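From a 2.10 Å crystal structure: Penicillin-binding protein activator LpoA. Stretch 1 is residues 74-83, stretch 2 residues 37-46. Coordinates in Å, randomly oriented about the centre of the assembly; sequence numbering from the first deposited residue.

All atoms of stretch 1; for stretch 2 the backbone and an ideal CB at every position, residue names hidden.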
# COMPACT_ATOMS: atom_id res chain seq x y z
N LEU A 74 10.47 1.56 -10.06
CA LEU A 74 9.49 1.80 -9.02
C LEU A 74 9.55 3.24 -8.52
O LEU A 74 8.51 3.87 -8.29
CB LEU A 74 9.70 0.81 -7.87
CG LEU A 74 8.69 0.86 -6.72
CD1 LEU A 74 7.25 0.76 -7.22
CD2 LEU A 74 8.98 -0.26 -5.74
N LEU A 75 10.76 3.78 -8.35
CA LEU A 75 10.90 5.18 -7.98
C LEU A 75 10.30 6.10 -9.03
O LEU A 75 9.78 7.17 -8.70
CB LEU A 75 12.37 5.53 -7.77
CG LEU A 75 13.08 4.83 -6.60
CD1 LEU A 75 14.58 5.07 -6.69
CD2 LEU A 75 12.55 5.32 -5.26
N ALA A 76 10.35 5.69 -10.31
CA ALA A 76 9.75 6.50 -11.36
C ALA A 76 8.25 6.67 -11.14
O ALA A 76 7.70 7.75 -11.39
CB ALA A 76 10.02 5.87 -12.73
N VAL A 77 7.58 5.61 -10.69
CA VAL A 77 6.14 5.70 -10.42
C VAL A 77 5.88 6.65 -9.25
O VAL A 77 5.01 7.52 -9.33
CB VAL A 77 5.56 4.30 -10.14
CG1 VAL A 77 4.09 4.39 -9.76
CG2 VAL A 77 5.75 3.39 -11.35
N GLU A 78 6.62 6.47 -8.16
CA GLU A 78 6.41 7.31 -6.98
C GLU A 78 6.65 8.78 -7.30
O GLU A 78 5.95 9.65 -6.78
CB GLU A 78 7.32 6.84 -5.84
CG GLU A 78 7.07 5.39 -5.43
CD GLU A 78 7.98 4.92 -4.31
OE1 GLU A 78 9.14 5.39 -4.24
OE2 GLU A 78 7.54 4.09 -3.48
N ILE A 79 7.63 9.07 -8.15
CA ILE A 79 7.90 10.45 -8.53
C ILE A 79 6.73 11.02 -9.32
O ILE A 79 6.26 12.13 -9.04
CB ILE A 79 9.22 10.54 -9.33
CG1 ILE A 79 10.41 10.30 -8.39
CG2 ILE A 79 9.36 11.89 -10.04
CD1 ILE A 79 11.75 10.18 -9.09
N LYS A 80 6.22 10.27 -10.30
CA LYS A 80 5.12 10.78 -11.11
C LYS A 80 3.86 10.99 -10.26
O LYS A 80 3.10 11.94 -10.50
CB LYS A 80 4.83 9.83 -12.27
CG LYS A 80 5.88 9.90 -13.36
CD LYS A 80 5.43 9.22 -14.64
CE LYS A 80 6.50 9.32 -15.71
NZ LYS A 80 6.81 10.74 -16.06
N LEU A 81 3.63 10.12 -9.28
CA LEU A 81 2.51 10.35 -8.36
C LEU A 81 2.73 11.61 -7.54
O LEU A 81 1.80 12.39 -7.31
CB LEU A 81 2.32 9.14 -7.45
CG LEU A 81 1.78 7.88 -8.14
CD1 LEU A 81 1.89 6.67 -7.23
CD2 LEU A 81 0.34 8.08 -8.58
N ALA A 82 3.97 11.85 -7.10
CA ALA A 82 4.28 13.08 -6.37
C ALA A 82 4.07 14.30 -7.25
O ALA A 82 3.67 15.36 -6.75
CB ALA A 82 5.71 13.03 -5.84
N GLN A 83 4.33 14.19 -8.55
CA GLN A 83 4.11 15.27 -9.49
C GLN A 83 2.66 15.37 -9.96
O GLN A 83 2.38 16.12 -10.90
CB GLN A 83 5.03 15.11 -10.71
CG GLN A 83 6.51 15.14 -10.39
CD GLN A 83 7.38 14.95 -11.63
OE1 GLN A 83 8.37 15.65 -11.81
NE2 GLN A 83 7.00 14.00 -12.48
N UNK A 37 22.14 6.32 -3.27
CA UNK A 37 21.45 7.31 -4.10
C UNK A 37 20.00 6.90 -4.34
O UNK A 37 19.09 7.73 -4.25
CB UNK A 37 22.17 7.49 -5.44
N UNK A 38 19.77 5.62 -4.65
CA UNK A 38 18.40 5.14 -4.82
C UNK A 38 17.59 5.33 -3.55
O UNK A 38 16.40 5.65 -3.60
CB UNK A 38 18.40 3.66 -5.23
N UNK A 39 18.22 5.12 -2.39
CA UNK A 39 17.51 5.29 -1.12
C UNK A 39 17.22 6.76 -0.85
O UNK A 39 16.13 7.10 -0.36
CB UNK A 39 18.32 4.70 0.03
N UNK A 40 18.16 7.65 -1.17
CA UNK A 40 17.91 9.08 -1.02
C UNK A 40 16.71 9.51 -1.84
O UNK A 40 15.86 10.27 -1.36
CB UNK A 40 19.14 9.89 -1.43
N UNK A 41 16.62 9.03 -3.08
CA UNK A 41 15.46 9.34 -3.92
C UNK A 41 14.18 8.88 -3.24
O UNK A 41 13.19 9.62 -3.16
CB UNK A 41 15.59 8.68 -5.30
N UNK A 42 14.18 7.65 -2.73
CA UNK A 42 13.00 7.11 -2.06
C UNK A 42 12.59 7.99 -0.88
O UNK A 42 11.40 8.29 -0.70
CB UNK A 42 13.27 5.68 -1.58
N UNK A 43 13.56 8.41 -0.07
CA UNK A 43 13.24 9.23 1.10
C UNK A 43 12.82 10.64 0.70
O UNK A 43 11.89 11.20 1.29
CB UNK A 43 14.44 9.29 2.05
N UNK A 44 13.49 11.23 -0.29
CA UNK A 44 13.12 12.56 -0.75
C UNK A 44 11.67 12.60 -1.21
O UNK A 44 10.93 13.54 -0.89
CB UNK A 44 14.04 13.01 -1.88
N UNK A 45 11.23 11.59 -1.96
CA UNK A 45 9.84 11.52 -2.38
C UNK A 45 8.92 11.46 -1.16
O UNK A 45 7.95 12.21 -1.06
CB UNK A 45 9.61 10.31 -3.28
N UNK A 46 9.23 10.57 -0.22
CA UNK A 46 8.39 10.42 0.97
C UNK A 46 8.31 11.72 1.76
O UNK A 46 7.26 12.01 2.35
CB UNK A 46 8.93 9.30 1.86

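Helix 74-82 and helix 37-46 run in nearly the same direction, 22° apart, with a closest approach of 10.1 Å. That spacing leaves room for side chains of moderate size between them. Stretch 1 offers Leu-75, Glu-78, Ile-79 and Ala-82 along the shared side. The backbone of stretch 2 is helical throughout, so no position calls for glycine.

Position 37 has nothing of stretch 1 within 5.5 Å of its ideal CB. Stretch 1 sets no preference here. The residue is Gln-37, which makes no contact with stretch 1.

Position 38 points its CA-to-CB bond sideways, yet the ideal CB lies 4.3 Å from Leu-75 CD1. An apolar chain, such as leucine or methionine, could reach toward that methyl. The residue is Leu-38. Its end comes nearer than its CB bond suggests, and its CD2 packs 3.6 Å from Leu-75 CD1. The same Leu-75 CD1 also sits 3.6 Å from the backbone atom Leu-38 O, a contact that any residue at this position could supply.

Positions 39 and 40 offer little to reason from. The CB bond of 39 points away, and 40 is out of reach. Stretch 1 sets no preference at either, so many side chains would suit. The residues are Leu-39 and Ala-40, and neither touches stretch 1.

Position 41 points toward stretch 1, with its ideal CB 4.0 Å from Leu-75 CD1. The methyl ends of Leu-75 and Ile-79 make an apolar surface here. Valine, isoleucine, leucine or methionine would suit it. The residue is Ile-41. Its CG2 lies 3.9 Å from Leu-75 CD1 and 4.1 Å from Ile-79 CD1, so one methyl meets both side chains.

Position 42 points sideways. Its ideal CB is 3.8 Å from Leu-75 CD2 and 4.9 Å from Glu-78 OE1. Alanine would satisfy the leucine, while a longer chain with an apolar stem or a polar end could also fit beside the carboxylate. The residue is Arg-42. Leu-75 CD2 packs 3.7 Å from Arg-42 CA and 3.8 Å from Arg-42 CB. The guanidinium does not pair with Glu-78; instead, a water links the backbone to the acid, donating to Arg-42 O at 3.0 Å and to Glu-78 OE1 at 2.8 Å.

At position 43 the CB bond points away, and 44 is out of reach. Stretch 1 sets no preference, and many side chains would suit. The residues are Ala-43 and Leu-44, and neither touches stretch 1.

Position 45 points toward stretch 1. Its ideal CB has Glu-78 CB at 4.9 Å, Ile-79 CG1 at 5.2 Å and Ala-82 CB at 5.4 Å. These carbons favour a compact apolar residue, such as valine, isoleucine or leucine. The residue is Val-45, with chi1 in t. Its CG2 packs 3.8 Å from Ile-79 CG1. Its CG1 lies 4.0 Å from Glu-78 CB and 4.4 Å from Ala-82 CB.

Position 46 points sideways into space that stretch 1 leaves open. A long polar chain would fit. The residue is Lys-46, extended, with its end leading away.

Stretch 2 (37-46) QLLAIRALVK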
# COMPACT_ATOMS: atom_id res chain seq x y z
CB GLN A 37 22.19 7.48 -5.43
CG GLN A 37 21.61 8.55 -6.33
CD GLN A 37 22.48 8.80 -7.55
OE1 GLN A 37 23.57 8.25 -7.67
NE2 GLN A 37 21.99 9.63 -8.46
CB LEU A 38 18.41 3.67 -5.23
CG LEU A 38 18.89 3.37 -6.66
CD1 LEU A 38 19.18 1.89 -6.81
CD2 LEU A 38 17.85 3.82 -7.68
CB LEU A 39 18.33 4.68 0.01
CG LEU A 39 18.26 3.15 0.09
CD1 LEU A 39 19.46 2.58 0.83
CD2 LEU A 39 16.97 2.73 0.77
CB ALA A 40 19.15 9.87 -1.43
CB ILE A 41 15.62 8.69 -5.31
CG1 ILE A 41 16.86 9.24 -6.01
CG2 ILE A 41 14.38 8.94 -6.17
CD1 ILE A 41 17.32 8.39 -7.18
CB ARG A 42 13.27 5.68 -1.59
CG ARG A 42 12.04 4.92 -1.12
CD ARG A 42 12.42 3.69 -0.30
NE ARG A 42 13.28 2.77 -1.04
CZ ARG A 42 13.63 1.56 -0.61
NH1 ARG A 42 13.19 1.11 0.56
NH2 ARG A 42 14.42 0.79 -1.35
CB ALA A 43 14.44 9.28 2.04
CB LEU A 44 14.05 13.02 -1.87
CG LEU A 44 15.49 13.35 -1.47
CD1 LEU A 44 16.37 13.50 -2.71
CD2 LEU A 44 15.55 14.61 -0.63
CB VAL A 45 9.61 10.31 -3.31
CG1 VAL A 45 8.12 10.11 -3.60
CG2 VAL A 45 10.39 10.49 -4.60
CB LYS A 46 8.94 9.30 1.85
CG LYS A 46 8.01 8.89 2.98
CD LYS A 46 8.58 7.71 3.76
CE LYS A 46 7.57 7.16 4.76
NZ LYS A 46 8.09 5.97 5.48
O HOH W 1 9.16 6.73 -1.82
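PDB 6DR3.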